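Local coordinates for poly-beta-hydroxybuterate polymerase (Cupriavidus necator, PDB 5T6O), which probably polymerises hydroxybutyryl units into polyhydroxybutyrate as an acyltransferase, this chain being its catalytic domain of alpha/beta hydrolase fold, at residues Leu190-Thr193 with Phe194-Leu197; Arg198-Leu202 with Val203-Val207; Ser76-Asn79 with Pro80-Ser83; Cys238-Arg242 with His243-Gln247. The protein carries 1 engineered substitution. All coordinates share one frame; numbering follows the deposited sequence.

Overall arrangement
Interactions 1 and 2 follow each other along the chain between strand 188-191 and helix 202-215, with their centres about 10 Å apart. They are joined by a probable hydrogen bond from W204 NE1 to S195 OG, 3.1 Å long. Interaction 4, on helix 234-246, meets interaction 1 through F196 and L197, which pack on Y240 and Y245; these two centres are about 15 Å apart. All three also touch the second subunit. Interaction 3 stands apart at the end of main-sheet strand 72-77, its nearest atoms about 7 Å from interaction 1 and about 11 Å from the other two. The sulfate ion belongs to interaction 4.

Interaction 1. Residues Leu190-Thr193 with Phe194-Leu197; sequences LANT and FSFL
The side chain of N192 folds over the start of S195, its OD1 lying 2.9 Å from S195 N and 3.2 Å from S195 CB. The N-H of S195 is donated to this oxygen along a bent path, 136° at the hydrogen, and the donor is tilted 31° from the plane of the amide carbonyl. A chi1 of 58° makes this possible, since it wedges CG between the backbone N and the carbonyl carbon of N192 and turns the amide along the chain toward S195. N192 thereby braces a type I beta turn that runs from T193 to F196 and is closed by a weak bond of 3.3 Å from F196 N to T193 O. The turn takes the chain out of strand 188-191, half of a two-stranded antiparallel sheet with strand 230-233, and on toward helix 202-215. This region is inserted between main-sheet strands 140-146 and 272-277, consistent with the cap of an alpha/beta hydrolase. F196 folds back on the strand end: its CB is 3.2 Å from N192 O, which lies at the ring edge, and its CD1 reaches A191 CB at 4.4 Å. A water accepts from N192 N at 3.1 Å and donates weakly to S195 O. T193 OG1 is hydrogen-bonded to N48, whereas the ring of F194 packs on L222 and W225 and meets F161 of the second subunit.

Interaction 2. Residues Arg198-Leu202 with Val203-Val207; sequences RPNDL and VWNYV
W204 leans back over P199, and its side chain can be followed outward from the helix. CB lies beside the carboxylate of D201, 3.6 Å from OD1. CD1 comes next, 3.2 Å from P199 O, which sits over one face of the indole. Further out, the six-membered ring is covered by the proline itself: P199 CD stands 3.6 Å from the ring centroid and only 3° off the normal, a CH-pi contact, with CG packed against CE3. At the far rim CZ2 meets R198 CB at 3.8 Å, and the pyrrole nitrogen NE1 is hydrogen-bonded to S195 OG. A chi1 of 171°, with CG opposite the backbone N, brings the face of the indole against this proline. The contact forms the N-terminus of helix 202-215, and D201 is its N-cap. D201 OD1 accepts from W204 N at 2.8 Å in a nearly straight bond, the donor standing above the carboxylate plane, and more weakly from V203 N. The other carboxylate oxygen, OD2, is held by Y237 OH of the second subunit, so the cap is tied to that subunit; D201 N is buried without a partner. The first helical turns follow with N205 N to D201 O and Y206 N to L202 O. N205 adds a side-chain bond, ND2 to N200 OD1 at 3.0 Å, in which the two amide planes stand 75° apart and the donor approaches from above the acceptor's carbonyl plane. A water donates to P199 O and lies close to N205 OD1, at a distance too short to be certain.

Interaction 3. Residues Ser76-Asn79 with Pro80-Ser83; sequences SWRN and PDAS
The guanidinium of R78 and the carboxylate of D81 stand almost perpendicular, their planes 81° apart, and D81 OD2 comes obliquely to the guanidinium. A single pair of atoms makes the salt bridge, R78 NH2 to D81 OD2 at 3.0 Å, with D81 OD1 farther from the same nitrogen, R78 NH2, at 3.7 Å. The arginine side chain leaves CA in the extended direction, away from its own N, and then bends at chi2, an intermediate 99°, which carries NH2 forward along the chain to D81. Its other terminal nitrogen, NH1, forms a second salt bridge with E21, so the guanidinium is held between two carboxylates. These residues lie where strand 72-77 ends, a strand of the main sheet of the alpha/beta hydrolase fold. It runs parallel to strand 40-43 and antiparallel to strand 23-28, and the chain leaves it for helix 89-108, the helix of a beta-alpha-beta crossover to strand 113-118. At the start of the short 3-10 segment, D81 OD1 accepts weakly from S83 N at 3.0 Å, closing an Asx turn; the contact of S83 OG with the same oxygen is modelled too short to be relied on. D81 therefore faces the arginine with one oxygen and the turn with the other. Before it, P80 CD packs 3.2 Å from R78 O, and N79 OD1 lies 3.6 Å from P80 CD. The N79 amide is pinned by N231 N and A387 O, P80 O accepts from N231 ND2, and the proline ring packs on Y92.

Interaction 4. Residues Cys238-Arg242 with His243-Gln247; sequences CWYLR and HTYLQ. With SO4 (sulfate ion), chain D.
A sulfate ion, probably from the crystallisation liquor, marks a small anion site at the C-terminal part of helix 234-246, beside the disulfide of C238 with C182. R242 NH1 and H243 NE2 both donate to the same sulfate oxygen, O2, each at 2.9 Å, and the backbone N of C182 also hydrogen-bonds the ion. R242 and H243 run side by side with their planes nearly perpendicular, and R242 CG lies 3.9 Å above the centre of the imidazole. Across the helix turn W239 offers its face to H243: H243 CD2 stands 3.2 Å above the indole plane of W239, the two rings are inclined at 49°, and H243 CB lies over the six-membered ring. On the other side of the helix, the edge of Y245 points at the face of Y240 in an offset edge-to-face pair, centroids 5.6 Å apart. The helix widens to a pi-type turn here, L246 N bonding to L241 O and Q247 N to R242 O, which leaves Y245 N buried without a partner. Y240 O is gripped twice from opposite faces of its plane, by T244 N and by the hydroxyl of the same threonine; T244 OG1 lies 2.6 Å from Y240 O. R242 NH2 is held by A180 O. Because H243 ND1 is hydrogen-bonded to the carboxylate of E249 while NE2 donates to the sulfate, the imidazole is probably protonated on both nitrogens, adding a positive charge to that of R242 at the anion.

Interaction 1. Residues Leu190-Thr193 with Phe194-Leu197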
loop_
_atom_site.group_PDB
_atom_site.type_symbol
_atom_site.label_atom_id
_atom_site.label_comp_id
_atom_site.label_asym_id
_atom_site.label_seq_id
_atom_site.Cartn_x
_atom_site.Cartn_y
_atom_site.Cartn_z
ATOM N N LEU A 190 -23.504 17.369 -11.847
ATOM C CA LEU A 190 -23.964 16.032 -11.494
ATOM C C LEU A 190 -23.018 15.396 -10.491
ATOM O O LEU A 190 -21.795 15.509 -10.615
ATOM C CB LEU A 190 -24.040 15.152 -12.739
ATOM C CG LEU A 190 -25.193 15.412 -13.695
ATOM C CD1 LEU A 190 -24.955 14.639 -14.986
ATOM C CD2 LEU A 190 -26.504 15.002 -13.031
ATOM N N ALA A 191 -23.591 14.691 -9.510
ATOM C CA ALA A 191 -22.790 14.007 -8.500
ATOM C C ALA A 191 -23.392 12.653 -8.183
ATOM O O ALA A 191 -24.615 12.495 -8.155
ATOM C CB ALA A 191 -22.694 14.807 -7.196
ATOM N N ASN A 192 -22.525 11.674 -7.935
ATOM C CA ASN A 192 -22.961 10.420 -7.348
ATOM C C ASN A 192 -21.887 9.961 -6.376
ATOM O O ASN A 192 -20.818 10.563 -6.269
ATOM C CB ASN A 192 -23.262 9.377 -8.424
ATOM C CG ASN A 192 -22.075 9.104 -9.306
ATOM O OD1 ASN A 192 -20.950 9.035 -8.839
ATOM N ND2 ASN A 192 -22.321 8.976 -10.598
ATOM N N THR A 193 -22.184 8.885 -5.653
ATOM C CA THR A 193 -21.336 8.489 -4.540
ATOM C C THR A 193 -20.126 7.696 -5.013
ATOM O O THR A 193 -18.986 8.025 -4.666
ATOM C CB THR A 193 -22.145 7.656 -3.540
ATOM O OG1 THR A 193 -23.213 8.452 -3.016
ATOM C CG2 THR A 193 -21.262 7.183 -2.395
ATOM N N PHE A 194 -20.354 6.644 -5.800
ATOM C CA PHE A 194 -19.242 5.763 -6.135
ATOM C C PHE A 194 -18.291 6.385 -7.141
ATOM O O PHE A 194 -17.127 5.977 -7.192
ATOM C CB PHE A 194 -19.777 4.415 -6.616
ATOM C CG PHE A 194 -20.172 3.525 -5.477
ATOM C CD1 PHE A 194 -21.394 3.686 -4.848
ATOM C CD2 PHE A 194 -19.282 2.586 -4.975
ATOM C CE1 PHE A 194 -21.742 2.888 -3.770
ATOM C CE2 PHE A 194 -19.624 1.779 -3.896
ATOM C CZ PHE A 194 -20.850 1.937 -3.289
ATOM N N SER A 195 -18.729 7.394 -7.897
ATOM C CA SER A 195 -17.825 8.107 -8.791
ATOM C C SER A 195 -17.658 9.579 -8.402
ATOM O O SER A 195 -17.354 10.415 -9.259
ATOM C CB SER A 195 -18.300 7.981 -10.241
ATOM O OG SER A 195 -18.325 6.611 -10.641
ATOM N N PHE A 196 -17.831 9.922 -7.119
ATOM C CA PHE A 196 -17.645 11.319 -6.730
ATOM C C PHE A 196 -16.228 11.813 -7.009
ATOM O O PHE A 196 -16.032 12.997 -7.313
ATOM C CB PHE A 196 -17.973 11.563 -5.252
ATOM C CG PHE A 196 -17.902 13.021 -4.885
ATOM C CD1 PHE A 196 -18.803 13.917 -5.434
ATOM C CD2 PHE A 196 -16.882 13.508 -4.083
ATOM C CE1 PHE A 196 -18.733 15.271 -5.141
ATOM C CE2 PHE A 196 -16.801 14.859 -3.787
ATOM C CZ PHE A 196 -17.741 15.739 -4.315
ATOM N N LEU A 197 -15.225 10.949 -6.912
ATOM C CA LEU A 197 -13.874 11.350 -7.299
ATOM C C LEU A 197 -13.466 10.717 -8.626
ATOM O O LEU A 197 -12.294 10.417 -8.848
ATOM C CB LEU A 197 -12.871 10.996 -6.198
ATOM C CG LEU A 197 -13.198 11.653 -4.850
ATOM C CD1 LEU A 197 -12.249 11.173 -3.750
ATOM C CD2 LEU A 197 -13.204 13.180 -4.962
HETATM O O HOH W 1 -19.989 12.039 -9.701
#

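Interaction 2. Residues Arg198-Leu202 with Val203-Val207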
loop_
_atom_site.group_PDB
_atom_site.type_symbol
_atom_site.label_atom_id
_atom_site.label_comp_id
_atom_site.label_asym_id
_atom_site.label_seq_id
_atom_site.Cartn_x
_atom_site.Cartn_y
_atom_site.Cartn_z
ATOM N N ARG A 198 -14.439 10.483 -9.503
ATOM C CA ARG A 198 -14.209 9.778 -10.750
ATOM C C ARG A 198 -14.962 10.526 -11.844
ATOM O O ARG A 198 -15.709 11.473 -11.539
ATOM C CB ARG A 198 -14.684 8.323 -10.636
ATOM C CG ARG A 198 -13.846 7.457 -9.702
ATOM C CD ARG A 198 -12.406 7.344 -10.179
ATOM N NE ARG A 198 -11.643 6.474 -9.286
ATOM C CZ ARG A 198 -10.323 6.336 -9.307
ATOM N NH1 ARG A 198 -9.736 5.515 -8.446
ATOM N NH2 ARG A 198 -9.589 7.014 -10.181
ATOM N N PRO A 199 -14.802 10.156 -13.113
ATOM C CA PRO A 199 -15.564 10.849 -14.161
ATOM C C PRO A 199 -17.058 10.702 -13.940
ATOM O O PRO A 199 -17.532 9.705 -13.387
ATOM C CB PRO A 199 -15.114 10.151 -15.451
ATOM C CG PRO A 199 -13.734 9.601 -15.101
ATOM C CD PRO A 199 -13.891 9.148 -13.687
ATOM N N ASN A 200 -17.804 11.736 -14.340
ATOM C CA ASN A 200 -19.259 11.660 -14.401
ATOM C C ASN A 200 -19.627 12.164 -15.787
ATOM O O ASN A 200 -19.777 13.368 -16.023
ATOM C CB ASN A 200 -19.948 12.452 -13.302
ATOM C CG ASN A 200 -21.403 12.029 -13.123
ATOM O OD1 ASN A 200 -22.092 11.706 -14.096
ATOM N ND2 ASN A 200 -21.866 12.012 -11.889
ATOM N N ASP A 201 -19.755 11.228 -16.713
ATOM C CA ASP A 201 -20.091 11.564 -18.081
ATOM C C ASP A 201 -20.849 10.384 -18.664
ATOM O O ASP A 201 -20.887 9.297 -18.082
ATOM C CB ASP A 201 -18.831 11.944 -18.891
ATOM C CG ASP A 201 -17.873 10.775 -19.109
ATOM O OD1 ASP A 201 -18.279 9.796 -19.781
ATOM O OD2 ASP A 201 -16.692 10.848 -18.655
ATOM N N LEU A 202 -21.460 10.608 -19.824
ATOM C CA LEU A 202 -22.373 9.605 -20.364
ATOM C C LEU A 202 -21.651 8.289 -20.641
ATOM O O LEU A 202 -22.221 7.207 -20.440
ATOM C CB LEU A 202 -23.034 10.147 -21.636
ATOM C CG LEU A 202 -24.037 9.271 -22.392
ATOM C CD1 LEU A 202 -25.063 10.159 -23.060
ATOM C CD2 LEU A 202 -23.342 8.421 -23.441
ATOM N N VAL A 203 -20.407 8.361 -21.117
ATOM C CA VAL A 203 -19.692 7.154 -21.527
ATOM C C VAL A 203 -19.226 6.367 -20.307
ATOM O O VAL A 203 -19.415 5.145 -20.228
ATOM C CB VAL A 203 -18.511 7.512 -22.449
ATOM C CG1 VAL A 203 -17.628 6.282 -22.667
ATOM C CG2 VAL A 203 -19.015 8.086 -23.788
ATOM N N TRP A 204 -18.584 7.044 -19.348
ATOM C CA TRP A 204 -18.188 6.375 -18.109
ATOM C C TRP A 204 -19.385 5.704 -17.441
ATOM O O TRP A 204 -19.326 4.528 -17.056
ATOM C CB TRP A 204 -17.546 7.391 -17.156
ATOM C CG TRP A 204 -17.280 6.892 -15.744
ATOM C CD1 TRP A 204 -18.150 6.865 -14.692
ATOM C CD2 TRP A 204 -16.044 6.369 -15.252
ATOM N NE1 TRP A 204 -17.536 6.350 -13.576
ATOM C CE2 TRP A 204 -16.237 6.042 -13.894
ATOM C CE3 TRP A 204 -14.792 6.150 -15.828
ATOM C CZ2 TRP A 204 -15.217 5.512 -13.099
ATOM C CZ3 TRP A 204 -13.779 5.619 -15.038
ATOM C CH2 TRP A 204 -14.002 5.303 -13.690
ATOM N N ASN A 205 -20.484 6.446 -17.294
ATOM C CA ASN A 205 -21.656 5.901 -16.612
ATOM C C ASN A 205 -22.202 4.684 -17.354
ATOM O O ASN A 205 -22.525 3.663 -16.735
ATOM C CB ASN A 205 -22.724 6.987 -16.483
ATOM C CG ASN A 205 -22.331 8.069 -15.495
ATOM O OD1 ASN A 205 -21.401 7.892 -14.722
ATOM N ND2 ASN A 205 -23.050 9.182 -15.506
ATOM N N TYR A 206 -22.254 4.759 -18.681
ATOM C CA TYR A 206 -22.722 3.641 -19.506
ATOM C C TYR A 206 -21.824 2.412 -19.348
ATOM O O TYR A 206 -22.300 1.300 -19.069
ATOM C CB TYR A 206 -22.762 4.120 -20.954
ATOM C CG TYR A 206 -23.196 3.183 -22.059
ATOM C CD1 TYR A 206 -24.541 3.043 -22.392
ATOM C CD2 TYR A 206 -22.259 2.533 -22.849
ATOM C CE1 TYR A 206 -24.935 2.245 -23.462
ATOM C CE2 TYR A 206 -22.640 1.735 -23.933
ATOM C CZ TYR A 206 -23.987 1.591 -24.221
ATOM O OH TYR A 206 -24.385 0.813 -25.285
ATOM N N VAL A 207 -20.514 2.599 -19.504
ATOM C CA VAL A 207 -19.585 1.474 -19.476
ATOM C C VAL A 207 -19.498 0.866 -18.081
ATOM O O VAL A 207 -19.533 -0.360 -17.923
ATOM C CB VAL A 207 -18.204 1.923 -19.992
ATOM C CG1 VAL A 207 -17.168 0.874 -19.719
ATOM C CG2 VAL A 207 -18.267 2.160 -21.460
HETATM O O HOH W 2 -20.226 8.754 -12.698
#

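Interaction 3. Residues Ser76-Asn79 with Pro80-Ser83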
loop_
_atom_site.group_PDB
_atom_site.type_symbol
_atom_site.label_atom_id
_atom_site.label_comp_id
_atom_site.label_asym_id
_atom_site.label_seq_id
_atom_site.Cartn_x
_atom_site.Cartn_y
_atom_site.Cartn_z
ATOM N N SER A 76 -34.716 15.281 3.553
ATOM C CA SER A 76 -34.757 14.892 2.146
ATOM C C SER A 76 -34.386 16.116 1.315
ATOM O O SER A 76 -35.173 17.060 1.211
ATOM C CB SER A 76 -36.137 14.361 1.760
ATOM O OG SER A 76 -36.192 14.074 0.379
ATOM N N TRP A 77 -33.193 16.092 0.722
ATOM C CA TRP A 77 -32.655 17.281 0.071
ATOM C C TRP A 77 -33.380 17.579 -1.232
ATOM O O TRP A 77 -33.738 16.672 -1.992
ATOM C CB TRP A 77 -31.173 17.089 -0.240
ATOM C CG TRP A 77 -30.310 16.887 0.967
ATOM C CD1 TRP A 77 -29.911 15.705 1.518
ATOM C CD2 TRP A 77 -29.719 17.916 1.743
ATOM N NE1 TRP A 77 -29.099 15.940 2.604
ATOM C CE2 TRP A 77 -28.963 17.296 2.761
ATOM C CE3 TRP A 77 -29.752 19.313 1.675
ATOM C CZ2 TRP A 77 -28.248 18.026 3.710
ATOM C CZ3 TRP A 77 -29.030 20.038 2.614
ATOM C CH2 TRP A 77 -28.298 19.396 3.618
ATOM N N ARG A 78 -33.566 18.866 -1.496
ATOM C CA ARG A 78 -33.952 19.301 -2.831
ATOM C C ARG A 78 -32.894 18.852 -3.835
ATOM O O ARG A 78 -31.703 18.812 -3.521
ATOM C CB ARG A 78 -34.087 20.825 -2.853
ATOM C CG ARG A 78 -34.469 21.416 -4.203
ATOM C CD ARG A 78 -35.937 21.699 -4.252
ATOM N NE ARG A 78 -36.296 22.379 -5.492
ATOM C CZ ARG A 78 -36.265 23.702 -5.661
ATOM N NH1 ARG A 78 -35.881 24.495 -4.667
ATOM N NH2 ARG A 78 -36.620 24.232 -6.832
ATOM N N ASN A 79 -33.333 18.470 -5.032
ATOM C CA ASN A 79 -32.388 18.245 -6.121
ATOM C C ASN A 79 -32.288 19.568 -6.874
ATOM O O ASN A 79 -33.205 19.911 -7.620
ATOM C CB ASN A 79 -32.860 17.103 -7.027
ATOM C CG ASN A 79 -31.721 16.478 -7.809
ATOM O OD1 ASN A 79 -30.606 16.991 -7.783
ATOM N ND2 ASN A 79 -31.994 15.370 -8.508
ATOM N N PRO A 80 -31.226 20.352 -6.678
ATOM C CA PRO A 80 -31.265 21.759 -7.097
ATOM C C PRO A 80 -31.421 21.929 -8.601
ATOM O O PRO A 80 -30.887 21.154 -9.398
ATOM C CB PRO A 80 -29.921 22.319 -6.608
ATOM C CG PRO A 80 -29.089 21.150 -6.331
ATOM C CD PRO A 80 -29.994 20.032 -5.944
ATOM N N ASP A 81 -32.184 22.950 -8.970
ATOM C CA ASP A 81 -32.375 23.388 -10.339
ATOM C C ASP A 81 -31.636 24.704 -10.546
ATOM O O ASP A 81 -30.869 25.148 -9.685
ATOM C CB ASP A 81 -33.868 23.528 -10.656
ATOM C CG ASP A 81 -34.577 24.521 -9.740
ATOM O OD1 ASP A 81 -33.911 25.335 -9.064
ATOM O OD2 ASP A 81 -35.820 24.492 -9.696
ATOM N N ALA A 82 -31.920 25.357 -11.677
ATOM C CA ALA A 82 -31.190 26.565 -12.050
ATOM C C ALA A 82 -31.315 27.657 -10.997
ATOM O O ALA A 82 -30.379 28.442 -10.802
ATOM C CB ALA A 82 -31.690 27.071 -13.401
ATOM N N SER A 83 -32.450 27.713 -10.294
ATOM C CA SER A 83 -32.658 28.760 -9.301
ATOM C C SER A 83 -31.671 28.657 -8.152
ATOM O O SER A 83 -31.446 29.649 -7.450
ATOM C CB SER A 83 -34.090 28.702 -8.757
ATOM O OG SER A 83 -34.317 27.495 -8.041
#

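Interaction 4. Residues Cys238-Arg242 with His243-Gln247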
loop_
_atom_site.group_PDB
_atom_site.type_symbol
_atom_site.label_atom_id
_atom_site.label_comp_id
_atom_site.label_asym_id
_atom_site.label_seq_id
_atom_site.Cartn_x
_atom_site.Cartn_y
_atom_site.Cartn_z
ATOM N N CYS A 238 -17.526 23.634 -5.027
ATOM C CA CYS A 238 -16.212 24.271 -4.954
ATOM C C CYS A 238 -15.697 24.306 -3.519
ATOM O O CYS A 238 -14.551 23.925 -3.241
ATOM C CB CYS A 238 -16.314 25.684 -5.538
ATOM S SG CYS A 238 -14.839 26.722 -5.378
ATOM N N TRP A 239 -16.539 24.765 -2.591
ATOM C CA TRP A 239 -16.123 24.896 -1.194
ATOM C C TRP A 239 -15.793 23.538 -0.599
ATOM O O TRP A 239 -14.765 23.368 0.062
ATOM C CB TRP A 239 -17.232 25.579 -0.384
ATOM C CG TRP A 239 -16.850 25.965 1.013
ATOM C CD1 TRP A 239 -16.526 27.217 1.459
ATOM C CD2 TRP A 239 -16.755 25.098 2.155
ATOM N NE1 TRP A 239 -16.234 27.180 2.805
ATOM C CE2 TRP A 239 -16.364 25.893 3.252
ATOM C CE3 TRP A 239 -16.958 23.730 2.353
ATOM C CZ2 TRP A 239 -16.171 25.364 4.529
ATOM C CZ3 TRP A 239 -16.764 23.209 3.622
ATOM C CH2 TRP A 239 -16.374 24.029 4.691
ATOM N N TYR A 240 -16.672 22.558 -0.818
ATOM C CA TYR A 240 -16.444 21.214 -0.291
ATOM C C TYR A 240 -15.133 20.630 -0.807
ATOM O O TYR A 240 -14.298 20.163 -0.024
ATOM C CB TYR A 240 -17.637 20.338 -0.667
ATOM C CG TYR A 240 -17.593 18.935 -0.112
ATOM C CD1 TYR A 240 -17.391 18.705 1.246
ATOM C CD2 TYR A 240 -17.785 17.845 -0.944
ATOM C CE1 TYR A 240 -17.358 17.414 1.750
ATOM C CE2 TYR A 240 -17.751 16.549 -0.448
ATOM C CZ TYR A 240 -17.540 16.343 0.896
ATOM O OH TYR A 240 -17.508 15.049 1.384
ATOM N N LEU A 241 -14.912 20.677 -2.123
ATOM C CA LEU A 241 -13.669 20.150 -2.687
ATOM C C LEU A 241 -12.454 20.891 -2.137
ATOM O O LEU A 241 -11.454 20.272 -1.764
ATOM C CB LEU A 241 -13.711 20.260 -4.212
ATOM C CG LEU A 241 -13.076 19.198 -5.097
ATOM C CD1 LEU A 241 -13.606 17.821 -4.730
ATOM C CD2 LEU A 241 -13.377 19.521 -6.564
ATOM N N ARG A 242 -12.520 22.226 -2.091
ATOM C CA ARG A 242 -11.353 23.014 -1.701
ATOM C C ARG A 242 -10.980 22.795 -0.240
ATOM O O ARG A 242 -9.810 22.544 0.081
ATOM C CB ARG A 242 -11.624 24.501 -1.953
ATOM C CG ARG A 242 -10.555 25.441 -1.388
ATOM C CD ARG A 242 -10.863 26.864 -1.831
ATOM N NE ARG A 242 -10.626 27.026 -3.262
ATOM C CZ ARG A 242 -10.996 28.093 -3.961
ATOM N NH1 ARG A 242 -11.658 29.077 -3.365
ATOM N NH2 ARG A 242 -10.715 28.167 -5.255
ATOM N N HIS A 243 -11.957 22.894 0.667
ATOM C CA HIS A 243 -11.647 23.035 2.085
ATOM C C HIS A 243 -11.630 21.708 2.832
ATOM O O HIS A 243 -11.233 21.681 4.003
ATOM C CB HIS A 243 -12.640 23.998 2.747
ATOM C CG HIS A 243 -12.512 25.410 2.257
ATOM N ND1 HIS A 243 -11.404 26.186 2.517
ATOM C CD2 HIS A 243 -13.340 26.176 1.503
ATOM C CE1 HIS A 243 -11.560 27.374 1.955
ATOM N NE2 HIS A 243 -12.724 27.391 1.328
ATOM N N THR A 244 -12.042 20.615 2.189
ATOM C CA THR A 244 -11.921 19.305 2.818
ATOM C C THR A 244 -10.905 18.445 2.066
ATOM O O THR A 244 -9.753 18.332 2.501
ATOM C CB THR A 244 -13.301 18.626 2.932
ATOM O OG1 THR A 244 -13.806 18.261 1.641
ATOM C CG2 THR A 244 -14.297 19.558 3.596
ATOM N N TYR A 245 -11.289 17.875 0.919
ATOM C CA TYR A 245 -10.380 16.987 0.197
ATOM C C TYR A 245 -9.034 17.642 -0.101
ATOM O O TYR A 245 -7.987 16.995 0.015
ATOM C CB TYR A 245 -11.022 16.516 -1.106
ATOM C CG TYR A 245 -12.077 15.467 -0.901
ATOM C CD1 TYR A 245 -11.739 14.115 -0.823
ATOM C CD2 TYR A 245 -13.414 15.817 -0.785
ATOM C CE1 TYR A 245 -12.710 13.153 -0.638
ATOM C CE2 TYR A 245 -14.382 14.861 -0.594
ATOM C CZ TYR A 245 -14.027 13.533 -0.523
ATOM O OH TYR A 245 -15.002 12.583 -0.339
ATOM N N LEU A 246 -9.031 18.919 -0.496
ATOM C CA LEU A 246 -7.770 19.499 -0.951
ATOM C C LEU A 246 -6.944 20.094 0.183
ATOM O O LEU A 246 -5.756 19.786 0.318
ATOM C CB LEU A 246 -8.030 20.568 -2.016
ATOM C CG LEU A 246 -8.123 20.003 -3.428
ATOM C CD1 LEU A 246 -8.391 21.124 -4.405
ATOM C CD2 LEU A 246 -6.826 19.289 -3.786
ATOM N N GLN A 247 -7.544 20.957 0.995
ATOM C CA GLN A 247 -6.806 21.682 2.014
ATOM C C GLN A 247 -7.054 21.165 3.419
ATOM O O GLN A 247 -6.320 21.549 4.336
ATOM C CB GLN A 247 -7.145 23.175 1.932
ATOM C CG GLN A 247 -6.662 23.767 0.612
ATOM C CD GLN A 247 -7.101 25.199 0.393
ATOM O OE1 GLN A 247 -7.804 25.789 1.216
ATOM N NE2 GLN A 247 -6.685 25.767 -0.730
HETATM S S SO4 D . -14.184 30.164 -0.623
HETATM O O1 SO4 D . -14.073 30.863 0.655
HETATM O O2 SO4 D . -13.003 29.309 -0.785
HETATM O O3 SO4 D . -14.278 31.111 -1.734
HETATM O O4 SO4 D . -15.417 29.377 -0.647
#